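Long-range contacts in proton-dependent oligopeptide transporter family protein (Xanthomonas campestris, PDB 6EI3), which probably couples the uptake of short peptides to the movement of protons across the bacterial membrane, as other members of the POT family do: residues L305-Q316 against S374-Q385; L228-C239 against M254-G265. One frame throughout, in Å; residues are numbered along the deposited sequence.

How the interactions relate
Two helix contacts from one membrane transporter show two ways of joining transmembrane helices. Interaction 2 comes first along the chain and closes before interaction 1 opens; it pairs helix 224-239 with helix 248-270, an antiparallel hairpin. Helix 281-306 is the next helix along the chain, and its end, with helix 312-317, meets helix 363-389 in interaction 1. The contact centres lie about 32 Å apart and their nearest atoms about 13 Å apart, so neither touches the other. Interaction 1 is buried and uses indoles and amides; interaction 2, farther from the centre of the chain, relies on small residues and leucines. Each has a monoacylglycerol lipid along one of its helices, in keeping with a membrane-embedded protein.

Interaction 1 (L305-Q316 against S374-Q385). With 78M ((2S)-2,3-dihydroxypropyl(7Z)-pentadec-7-enoate), chain F.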
loop_
_atom_site.group_PDB
_atom_site.type_symbol
_atom_site.label_atom_id
_atom_site.label_comp_id
_atom_site.label_asym_id
_atom_site.label_seq_id
_atom_site.Cartn_x
_atom_site.Cartn_y
_atom_site.Cartn_z
ATOM N N LEU A 305 5.002 -0.449 9.062
ATOM C CA LEU A 305 4.802 0.534 10.123
ATOM C C LEU A 305 3.676 1.510 9.809
ATOM O O LEU A 305 2.899 1.878 10.691
ATOM C CB LEU A 305 6.130 1.284 10.353
ATOM C CG LEU A 305 7.102 0.628 11.356
ATOM C CD1 LEU A 305 7.752 -0.644 10.804
ATOM C CD2 LEU A 305 8.206 1.589 11.735
ATOM N N PHE A 306 3.564 1.903 8.544
ATOM C CA PHE A 306 2.563 2.871 8.125
ATOM C C PHE A 306 1.123 2.342 8.215
ATOM O O PHE A 306 0.269 3.034 8.762
ATOM C CB PHE A 306 2.900 3.396 6.707
ATOM C CG PHE A 306 1.949 4.455 6.207
ATOM C CD1 PHE A 306 1.952 5.729 6.759
ATOM C CD2 PHE A 306 1.054 4.179 5.176
ATOM C CE1 PHE A 306 1.052 6.701 6.308
ATOM C CE2 PHE A 306 0.156 5.150 4.731
ATOM C CZ PHE A 306 0.166 6.407 5.296
ATOM N N ASP A 307 0.848 1.137 7.673
ATOM C CA ASP A 307 -0.515 0.571 7.634
ATOM C C ASP A 307 -1.071 0.148 9.016
ATOM O O ASP A 307 -2.285 0.023 9.173
ATOM C CB ASP A 307 -0.614 -0.562 6.594
ATOM C CG ASP A 307 -0.755 0.014 5.176
ATOM O OD1 ASP A 307 -1.477 1.030 5.012
ATOM O OD2 ASP A 307 -0.133 -0.540 4.239
ATOM N N GLN A 308 -0.202 0.023 10.024
ATOM C CA GLN A 308 -0.609 -0.315 11.391
ATOM C C GLN A 308 -1.265 0.861 12.152
ATOM O O GLN A 308 -1.773 0.661 13.247
ATOM C CB GLN A 308 0.559 -0.908 12.167
ATOM C CG GLN A 308 0.878 -2.340 11.782
ATOM C CD GLN A 308 1.957 -2.871 12.685
ATOM O OE1 GLN A 308 1.701 -3.278 13.830
ATOM N NE2 GLN A 308 3.199 -2.779 12.231
ATOM N N LYS A 309 -1.334 2.058 11.559
ATOM C CA LYS A 309 -2.057 3.159 12.217
ATOM C C LYS A 309 -3.585 2.859 12.281
ATOM O O LYS A 309 -4.298 3.377 13.159
ATOM C CB LYS A 309 -1.747 4.523 11.575
ATOM C CG LYS A 309 -2.189 4.666 10.147
ATOM C CD LYS A 309 -1.480 5.834 9.459
ATOM C CE LYS A 309 -2.127 6.145 8.134
ATOM N NZ LYS A 309 -2.121 4.975 7.220
ATOM N N ALA A 310 -4.054 1.971 11.382
ATOM C CA ALA A 310 -5.459 1.588 11.322
ATOM C C ALA A 310 -5.722 0.315 12.150
ATOM O O ALA A 310 -6.851 -0.136 12.228
ATOM C CB ALA A 310 -5.890 1.394 9.856
ATOM N N SER A 311 -4.683 -0.257 12.768
ATOM C CA SER A 311 -4.870 -1.482 13.518
ATOM C C SER A 311 -4.241 -1.369 14.910
ATOM O O SER A 311 -4.931 -0.987 15.852
ATOM C CB SER A 311 -4.359 -2.679 12.717
ATOM O OG SER A 311 -2.956 -2.631 12.507
ATOM N N THR A 312 -2.929 -1.612 15.020
ATOM C CA THR A 312 -2.171 -1.503 16.256
ATOM C C THR A 312 -2.393 -0.139 16.973
ATOM O O THR A 312 -2.591 -0.122 18.184
ATOM C CB THR A 312 -0.686 -1.742 15.951
ATOM O OG1 THR A 312 -0.516 -3.035 15.339
ATOM C CG2 THR A 312 0.184 -1.622 17.189
ATOM N N TRP A 313 -2.338 0.989 16.237
ATOM C CA TRP A 313 -2.512 2.296 16.898
ATOM C C TRP A 313 -3.940 2.521 17.374
ATOM O O TRP A 313 -4.147 3.148 18.414
ATOM C CB TRP A 313 -2.072 3.444 16.004
ATOM C CG TRP A 313 -0.592 3.500 15.722
ATOM C CD1 TRP A 313 0.323 2.497 15.855
ATOM C CD2 TRP A 313 0.115 4.622 15.178
ATOM N NE1 TRP A 313 1.573 2.945 15.485
ATOM C CE2 TRP A 313 1.469 4.242 15.042
ATOM C CE3 TRP A 313 -0.254 5.937 14.851
ATOM C CZ2 TRP A 313 2.450 5.119 14.564
ATOM C CZ3 TRP A 313 0.716 6.816 14.390
ATOM C CH2 TRP A 313 2.056 6.413 14.269
ATOM N N VAL A 314 -4.921 2.023 16.619
ATOM C CA VAL A 314 -6.336 2.140 17.031
ATOM C C VAL A 314 -6.549 1.373 18.330
ATOM O O VAL A 314 -7.169 1.902 19.263
ATOM C CB VAL A 314 -7.341 1.714 15.920
ATOM C CG1 VAL A 314 -8.753 1.580 16.480
ATOM C CG2 VAL A 314 -7.321 2.700 14.752
ATOM N N LEU A 315 -6.009 0.138 18.398
ATOM C CA LEU A 315 -6.116 -0.735 19.570
ATOM C C LEU A 315 -5.471 -0.088 20.785
ATOM O O LEU A 315 -5.964 -0.253 21.888
ATOM C CB LEU A 315 -5.497 -2.110 19.282
ATOM C CG LEU A 315 -6.252 -2.956 18.251
ATOM C CD1 LEU A 315 -5.415 -4.140 17.772
ATOM C CD2 LEU A 315 -7.669 -3.375 18.763
ATOM N N GLN A 316 -4.369 0.647 20.583
ATOM C CA GLN A 316 -3.719 1.404 21.651
ATOM C C GLN A 316 -4.643 2.559 22.058
ATOM O O GLN A 316 -4.921 2.725 23.238
ATOM C CB GLN A 316 -2.351 1.969 21.204
ATOM C CG GLN A 316 -1.677 2.774 22.317
ATOM C CD GLN A 316 -0.372 3.397 21.908
ATOM O OE1 GLN A 316 -0.328 4.332 21.118
ATOM N NE2 GLN A 316 0.706 2.950 22.511
ATOM N N SER A 374 9.946 6.890 10.487
ATOM C CA SER A 374 8.853 5.967 10.792
ATOM C C SER A 374 9.299 5.095 12.005
ATOM O O SER A 374 8.486 4.807 12.876
ATOM C CB SER A 374 8.459 5.136 9.569
ATOM O OG SER A 374 9.287 3.996 9.361
ATOM N N GLY A 375 10.593 4.796 12.090
ATOM C CA GLY A 375 11.182 4.085 13.227
ATOM C C GLY A 375 11.076 4.910 14.501
ATOM O O GLY A 375 10.665 4.397 15.544
ATOM N N VAL A 376 11.371 6.216 14.406
ATOM C CA VAL A 376 11.284 7.174 15.525
ATOM C C VAL A 376 9.827 7.273 16.024
ATOM O O VAL A 376 9.605 7.303 17.231
ATOM C CB VAL A 376 11.910 8.560 15.160
ATOM C CG1 VAL A 376 11.829 9.552 16.331
ATOM C CG2 VAL A 376 13.362 8.399 14.716
ATOM N N ALA A 377 8.843 7.253 15.098
ATOM C CA ALA A 377 7.408 7.286 15.408
ATOM C C ALA A 377 7.052 6.087 16.279
ATOM O O ALA A 377 6.325 6.230 17.261
ATOM C CB ALA A 377 6.588 7.249 14.124
ATOM N N TRP A 378 7.608 4.911 15.940
ATOM C CA TRP A 378 7.348 3.677 16.671
ATOM C C TRP A 378 8.099 3.626 18.014
ATOM O O TRP A 378 7.613 2.954 18.919
ATOM C CB TRP A 378 7.578 2.461 15.769
ATOM C CG TRP A 378 6.381 2.246 14.879
ATOM C CD1 TRP A 378 5.980 3.034 13.838
ATOM C CD2 TRP A 378 5.336 1.280 15.077
ATOM N NE1 TRP A 378 4.764 2.604 13.357
ATOM C CE2 TRP A 378 4.364 1.503 14.077
ATOM C CE3 TRP A 378 5.130 0.243 16.002
ATOM C CZ2 TRP A 378 3.234 0.694 13.940
ATOM C CZ3 TRP A 378 4.010 -0.566 15.864
ATOM C CH2 TRP A 378 3.053 -0.310 14.867
ATOM N N ILE A 379 9.197 4.418 18.193
ATOM C CA ILE A 379 9.845 4.547 19.512
ATOM C C ILE A 379 8.838 5.308 20.422
ATOM O O ILE A 379 8.610 4.896 21.560
ATOM C CB ILE A 379 11.252 5.233 19.486
ATOM C CG1 ILE A 379 12.337 4.358 18.785
ATOM C CG2 ILE A 379 11.709 5.677 20.918
ATOM C CD1 ILE A 379 12.731 2.998 19.523
ATOM N N ALA A 380 8.218 6.383 19.887
ATOM C CA ALA A 380 7.207 7.182 20.572
ATOM C C ALA A 380 5.960 6.344 20.918
ATOM O O ALA A 380 5.519 6.416 22.060
ATOM C CB ALA A 380 6.821 8.383 19.730
ATOM N N VAL A 381 5.427 5.517 19.968
ATOM C CA VAL A 381 4.259 4.631 20.229
ATOM C C VAL A 381 4.557 3.637 21.365
ATOM O O VAL A 381 3.687 3.384 22.207
ATOM C CB VAL A 381 3.700 3.878 18.980
ATOM C CG1 VAL A 381 2.406 3.122 19.315
ATOM C CG2 VAL A 381 3.419 4.843 17.854
ATOM N N GLY A 382 5.756 3.060 21.337
ATOM C CA GLY A 382 6.202 2.093 22.329
ATOM C C GLY A 382 6.362 2.714 23.705
ATOM O O GLY A 382 5.945 2.120 24.706
ATOM N N ALA A 383 6.946 3.934 23.754
ATOM C CA ALA A 383 7.155 4.694 24.996
ATOM C C ALA A 383 5.798 5.083 25.613
ATOM O O ALA A 383 5.639 5.043 26.831
ATOM C CB ALA A 383 8.008 5.927 24.721
ATOM N N ILE A 384 4.801 5.373 24.762
ATOM C CA ILE A 384 3.450 5.668 25.219
ATOM C C ILE A 384 2.853 4.394 25.840
ATOM O O ILE A 384 2.295 4.449 26.942
ATOM C CB ILE A 384 2.595 6.253 24.081
ATOM C CG1 ILE A 384 2.990 7.723 23.814
ATOM C CG2 ILE A 384 1.089 6.109 24.389
ATOM C CD1 ILE A 384 2.706 8.181 22.358
ATOM N N GLN A 385 3.035 3.247 25.164
ATOM C CA GLN A 385 2.552 1.961 25.652
ATOM C C GLN A 385 3.174 1.606 26.991
ATOM O O GLN A 385 2.449 1.142 27.851
ATOM C CB GLN A 385 2.815 0.832 24.637
ATOM C CG GLN A 385 2.037 -0.465 24.921
ATOM C CD GLN A 385 0.535 -0.270 24.897
ATOM O OE1 GLN A 385 -0.020 0.312 23.967
ATOM N NE2 GLN A 385 -0.152 -0.716 25.946
HETATM O O21 78M F . 3.486 10.251 31.843
HETATM C C20 78M F . 4.267 9.509 30.916
HETATM C C18 78M F . 5.353 10.375 30.322
HETATM O O19 78M F . 4.784 11.457 29.582
HETATM C C17 78M F . 6.352 9.596 29.492
HETATM O O2 78M F . 5.797 9.296 28.186
HETATM C C1 78M F . 6.216 10.030 27.146
HETATM O O1 78M F . 6.777 11.091 27.254
HETATM C C2 78M F . 5.912 9.352 25.840
HETATM C C3 78M F . 6.296 10.177 24.614
HETATM C C4 78M F . 7.303 9.490 23.709
HETATM C C5 78M F . 8.748 9.929 23.889
HETATM C C6 78M F . 9.742 9.091 23.082
HETATM C C7 78M F . 10.498 9.874 22.057
HETATM C C8 78M F . 10.131 10.096 20.806
HETATM C C9 78M F . 10.887 10.880 19.774
HETATM C C10 78M F . 10.987 12.379 20.085
HETATM C C11 78M F . 12.140 13.088 19.387
HETATM C C12 78M F . 11.841 13.564 17.973
HETATM C C13 78M F . 13.076 13.983 17.195
HETATM C C15 78M F . 14.032 14.946 15.070
HETATM C C14 78M F . 12.780 14.562 15.824
#
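In Trp378 (chi1 -80°) and Trp313 alike, CG stands anti to the carbonyl carbon, which carries each indole toward the facing helix. The rings meet obliquely, planes at 48°, with Trp313 NE1 over one face of the Trp378 ring, 3.2 Å from its CZ2. Leu305 CG lies over the opposite face, 3.7 Å from the centroid of the five-membered ring, in a CH-pi contact. Trp378 is thus held between Trp313 NE1 on one face and Leu305 on the other, while its NE1 makes a weak hydrogen bond of 3.3 Å to Leu305 O. Val381 CG2 presses on the Trp313 ring, 3.4 Å from CZ2. In the break between helix 281-306 and helix 312-317, Gln308 OE1 lies 3.4 Å from Trp378 CH2, amide and ring planes 41° apart; Thr312 OG1 holds this amide by an in-plane hydrogen bond to a lone pair of Gln308 OE1 (2.7 Å).

One end of the contact is polar. Gln316, its chain extended with CG anti to the backbone N, brings NE2 within 3.0 Å of Val381 O and 3.1 Å of Gln385 OE1. The Val381 carbonyl also receives the helical bond from Gln385 N, on the other face of its plane. Asp389 accepts from Gln385 NE2.

With two acceptors near its plane at NE2 and Gln399 NE2 bonded to OE1, the buried Gln316 amide probably has its flip state and rotation fixed.

Interaction 2 (L228-C239 against M254-G265); sequences LAAISVLLALAC and MALVLLLAGIGG. With 78M ((2S)-2,3-dihydroxypropyl(7Z)-pentadec-7-enoate), chain O.
An antiparallel helical hairpin, helix 224-239 packed against helix 248-270, brings Ser232 down onto Gly262, where the absence of a side chain lets the two backbones draw together. The segment axes approach to 7.5 Å and run at 172°. Ser232 CB rests 3.6 Å from Gly262 CA and 3.5 Å from Leu258 O. The hydroxyl takes the crowded position between backbone N and carbonyl carbon (chi1 82°), which turns Ser232 OG back to donate to Ala229 O, at 2.7 Å, within its own helix. The same carbonyl oxygen also takes the helical bond from Val233 N, on the same face of its plane.

The packing is knobs-into-holes in both directions: Ser232 fits among Leu258, Leu259, Gly262 and Ile263, and Leu258, the large knob, answers by sitting among Ser232, Leu235, Ala236 and Cys239. Small residues meeting, Ser232 on Gly262 and Ala236 on Ala255, are a familiar way of bringing membrane helices close. Bacterial POT transporters carry two extra helices between their two six-helix bundles, and the position of helix 224-239 and helix 248-270 is consistent with that pair.

Farther along, Leu258 CD1 reaches Cys239 SG at 3.5 Å. Ala255 CB sits 3.4 Å from Ala236 O and 3.8 Å from Ala236 CB, where the backbones come closest in register. The end of Leu259 comes in toward the other helix, its CD2 meeting Val233 CG2 at 3.7 Å while CG lies against the Ala236 methyl. At the other end, Leu228 CD2 lies against Gly262 O and Gly265, and Ala229 meets Ile263; Leu214 of helix 206-215 touches both of the latter. The lipid follows the helix 248-270 side, touching Val257, Ala261 and Gly264.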
loop_
_atom_site.group_PDB
_atom_site.type_symbol
_atom_site.label_atom_id
_atom_site.label_comp_id
_atom_site.label_asym_id
_atom_site.label_seq_id
_atom_site.Cartn_x
_atom_site.Cartn_y
_atom_site.Cartn_z
ATOM N N LEU A 228 17.527 -20.694 -11.006
ATOM C CA LEU A 228 17.120 -19.910 -9.830
ATOM C C LEU A 228 15.633 -19.558 -9.926
ATOM O O LEU A 228 14.915 -19.705 -8.935
ATOM C CB LEU A 228 17.984 -18.638 -9.703
ATOM C CG LEU A 228 17.661 -17.653 -8.559
ATOM C CD1 LEU A 228 18.046 -18.224 -7.197
ATOM C CD2 LEU A 228 18.384 -16.342 -8.765
ATOM N N ALA A 229 15.166 -19.157 -11.131
ATOM C CA ALA A 229 13.758 -18.830 -11.382
ATOM C C ALA A 229 12.855 -20.075 -11.211
ATOM O O ALA A 229 11.834 -19.981 -10.536
ATOM C CB ALA A 229 13.587 -18.225 -12.768
ATOM N N ALA A 230 13.272 -21.241 -11.770
ATOM C CA ALA A 230 12.573 -22.531 -11.656
ATOM C C ALA A 230 12.466 -22.992 -10.190
ATOM O O ALA A 230 11.381 -23.400 -9.770
ATOM C CB ALA A 230 13.283 -23.595 -12.495
ATOM N N ILE A 231 13.583 -22.907 -9.416
ATOM C CA ILE A 231 13.653 -23.253 -7.987
ATOM C C ILE A 231 12.701 -22.361 -7.165
ATOM O O ILE A 231 12.030 -22.864 -6.255
ATOM C CB ILE A 231 15.127 -23.202 -7.480
ATOM C CG1 ILE A 231 15.956 -24.362 -8.071
ATOM C CG2 ILE A 231 15.227 -23.193 -5.933
ATOM C CD1 ILE A 231 17.466 -24.073 -8.195
ATOM N N SER A 232 12.619 -21.051 -7.508
ATOM C CA SER A 232 11.729 -20.105 -6.820
ATOM C C SER A 232 10.262 -20.458 -7.065
ATOM O O SER A 232 9.450 -20.283 -6.155
ATOM C CB SER A 232 12.024 -18.663 -7.231
ATOM O OG SER A 232 11.412 -18.283 -8.454
ATOM N N VAL A 233 9.933 -20.977 -8.282
ATOM C CA VAL A 233 8.576 -21.418 -8.649
ATOM C C VAL A 233 8.212 -22.635 -7.778
ATOM O O VAL A 233 7.088 -22.723 -7.280
ATOM C CB VAL A 233 8.437 -21.711 -10.178
ATOM C CG1 VAL A 233 7.122 -22.412 -10.516
ATOM C CG2 VAL A 233 8.581 -20.442 -11.006
ATOM N N LEU A 234 9.184 -23.534 -7.561
ATOM C CA LEU A 234 9.025 -24.744 -6.748
ATOM C C LEU A 234 8.878 -24.422 -5.270
ATOM O O LEU A 234 8.046 -25.039 -4.601
ATOM C CB LEU A 234 10.189 -25.720 -6.984
ATOM C CG LEU A 234 9.962 -26.859 -7.991
ATOM C CD1 LEU A 234 9.508 -26.337 -9.362
ATOM C CD2 LEU A 234 11.229 -27.662 -8.168
ATOM N N LEU A 235 9.667 -23.446 -4.766
ATOM C CA LEU A 235 9.589 -22.985 -3.376
ATOM C C LEU A 235 8.272 -22.238 -3.138
ATOM O O LEU A 235 7.700 -22.363 -2.059
ATOM C CB LEU A 235 10.786 -22.102 -2.994
ATOM C CG LEU A 235 12.149 -22.801 -2.853
ATOM C CD1 LEU A 235 13.286 -21.780 -2.904
ATOM C CD2 LEU A 235 12.228 -23.645 -1.576
ATOM N N ALA A 236 7.779 -21.496 -4.162
ATOM C CA ALA A 236 6.496 -20.782 -4.126
ATOM C C ALA A 236 5.352 -21.796 -4.012
ATOM O O ALA A 236 4.425 -21.581 -3.235
ATOM C CB ALA A 236 6.318 -19.949 -5.381
ATOM N N LEU A 237 5.441 -22.922 -4.760
ATOM C CA LEU A 237 4.439 -23.993 -4.722
ATOM C C LEU A 237 4.444 -24.708 -3.365
ATOM O O LEU A 237 3.369 -25.000 -2.832
ATOM C CB LEU A 237 4.645 -24.991 -5.868
ATOM C CG LEU A 237 4.112 -24.554 -7.236
ATOM C CD1 LEU A 237 4.784 -25.341 -8.354
ATOM C CD2 LEU A 237 2.592 -24.721 -7.323
ATOM N N ALA A 238 5.649 -24.913 -2.777
ATOM C CA ALA A 238 5.829 -25.546 -1.465
ATOM C C ALA A 238 5.150 -24.746 -0.345
ATOM O O ALA A 238 4.678 -25.352 0.623
ATOM C CB ALA A 238 7.306 -25.748 -1.160
ATOM N N CYS A 239 5.071 -23.393 -0.499
ATOM C CA CYS A 239 4.409 -22.475 0.434
ATOM C C CYS A 239 2.948 -22.824 0.614
ATOM O O CYS A 239 2.467 -22.770 1.743
ATOM C CB CYS A 239 4.575 -21.022 0.002
ATOM S SG CYS A 239 6.228 -20.355 0.286
ATOM N N MET A 254 4.077 -15.214 0.691
ATOM C CA MET A 254 5.447 -15.721 0.777
ATOM C C MET A 254 5.840 -16.250 -0.599
ATOM O O MET A 254 6.962 -16.012 -1.041
ATOM C CB MET A 254 5.571 -16.824 1.837
ATOM C CG MET A 254 5.434 -16.315 3.258
ATOM S SD MET A 254 5.546 -17.657 4.463
ATOM C CE MET A 254 7.309 -17.714 4.704
ATOM N N ALA A 255 4.885 -16.916 -1.294
ATOM C CA ALA A 255 5.071 -17.438 -2.647
ATOM C C ALA A 255 5.360 -16.264 -3.599
ATOM O O ALA A 255 6.309 -16.345 -4.379
ATOM C CB ALA A 255 3.837 -18.214 -3.091
ATOM N N LEU A 256 4.608 -15.152 -3.469
ATOM C CA LEU A 256 4.816 -13.937 -4.268
ATOM C C LEU A 256 6.233 -13.380 -4.075
ATOM O O LEU A 256 6.917 -13.141 -5.068
ATOM C CB LEU A 256 3.733 -12.879 -3.994
ATOM C CG LEU A 256 3.926 -11.455 -4.588
ATOM C CD1 LEU A 256 3.725 -11.430 -6.121
ATOM C CD2 LEU A 256 3.001 -10.452 -3.897
ATOM N N VAL A 257 6.694 -13.250 -2.812
ATOM C CA VAL A 257 8.043 -12.769 -2.466
ATOM C C VAL A 257 9.126 -13.671 -3.070
ATOM O O VAL A 257 10.129 -13.167 -3.590
ATOM C CB VAL A 257 8.205 -12.586 -0.937
ATOM C CG1 VAL A 257 9.664 -12.322 -0.544
ATOM C CG2 VAL A 257 7.288 -11.470 -0.428
ATOM N N LEU A 258 8.914 -15.001 -3.011
ATOM C CA LEU A 258 9.834 -15.982 -3.592
ATOM C C LEU A 258 9.904 -15.823 -5.103
ATOM O O LEU A 258 11.012 -15.751 -5.646
ATOM C CB LEU A 258 9.439 -17.427 -3.206
ATOM C CG LEU A 258 9.786 -17.851 -1.770
ATOM C CD1 LEU A 258 9.061 -19.119 -1.394
ATOM C CD2 LEU A 258 11.297 -18.062 -1.587
ATOM N N LEU A 259 8.740 -15.692 -5.776
ATOM C CA LEU A 259 8.691 -15.490 -7.229
ATOM C C LEU A 259 9.369 -14.191 -7.664
ATOM O O LEU A 259 10.023 -14.175 -8.708
ATOM C CB LEU A 259 7.256 -15.539 -7.779
ATOM C CG LEU A 259 6.541 -16.902 -7.712
ATOM C CD1 LEU A 259 5.026 -16.727 -7.871
ATOM C CD2 LEU A 259 7.114 -17.898 -8.730
ATOM N N LEU A 260 9.218 -13.102 -6.864
ATOM C CA LEU A 260 9.845 -11.818 -7.184
ATOM C C LEU A 260 11.373 -11.898 -7.065
ATOM O O LEU A 260 12.079 -11.421 -7.948
ATOM C CB LEU A 260 9.281 -10.675 -6.301
ATOM C CG LEU A 260 7.826 -10.248 -6.576
ATOM C CD1 LEU A 260 7.278 -9.392 -5.437
ATOM C CD2 LEU A 260 7.690 -9.513 -7.920
ATOM N N ALA A 261 11.873 -12.516 -5.988
ATOM C CA ALA A 261 13.305 -12.642 -5.754
ATOM C C ALA A 261 14.003 -13.572 -6.758
ATOM O O ALA A 261 15.041 -13.197 -7.310
ATOM C CB ALA A 261 13.568 -13.096 -4.324
ATOM N N GLY A 262 13.422 -14.749 -6.990
ATOM C CA GLY A 262 13.967 -15.759 -7.894
ATOM C C GLY A 262 13.955 -15.366 -9.356
ATOM O O GLY A 262 14.997 -15.439 -10.013
ATOM N N ILE A 263 12.777 -14.945 -9.881
ATOM C CA ILE A 263 12.643 -14.521 -11.282
ATOM C C ILE A 263 13.427 -13.208 -11.505
ATOM O O ILE A 263 14.188 -13.126 -12.470
ATOM C CB ILE A 263 11.158 -14.487 -11.767
ATOM C CG1 ILE A 263 10.512 -15.903 -11.667
ATOM C CG2 ILE A 263 11.028 -13.932 -13.201
ATOM C CD1 ILE A 263 8.995 -15.940 -11.468
ATOM N N GLY A 264 13.290 -12.244 -10.580
ATOM C CA GLY A 264 14.019 -10.976 -10.617
ATOM C C GLY A 264 15.530 -11.164 -10.609
ATOM O O GLY A 264 16.225 -10.698 -11.522
ATOM N N GLY A 265 16.021 -11.896 -9.606
ATOM C CA GLY A 265 17.434 -12.206 -9.425
ATOM C C GLY A 265 17.994 -13.075 -10.536
ATOM O O GLY A 265 19.169 -12.954 -10.895
HETATM O O21 78M O . 21.759 -3.521 -7.541
HETATM C C20 78M O . 20.921 -4.313 -8.367
HETATM C C18 78M O . 20.570 -5.621 -7.698
HETATM O O19 78M O . 21.760 -6.349 -7.387
HETATM C C17 78M O . 19.656 -6.473 -8.543
HETATM O O2 78M O . 19.054 -7.427 -7.637
HETATM C C1 78M O . 17.978 -8.104 -8.058
HETATM O O1 78M O . 17.576 -8.094 -9.193
HETATM C C2 78M O . 17.337 -8.862 -6.932
HETATM C C3 78M O . 15.913 -8.409 -6.639
HETATM C C4 78M O . 15.601 -8.352 -5.149
HETATM C C5 78M O . 14.540 -9.334 -4.680
HETATM C C6 78M O . 13.094 -8.899 -4.949
HETATM C C7 78M O . 12.408 -8.414 -3.713
HETATM C C8 78M O . 11.430 -9.019 -3.060
HETATM C C9 78M O . 10.757 -8.517 -1.815
HETATM C C10 78M O . 11.489 -8.990 -0.556
HETATM C C11 78M O . 11.734 -7.907 0.481
HETATM C C12 78M O . 13.004 -8.129 1.294
HETATM C C13 78M O . 13.393 -6.994 2.232
HETATM C C15 78M O . 13.255 -6.038 4.553
HETATM C C14 78M O . 12.633 -6.964 3.546
#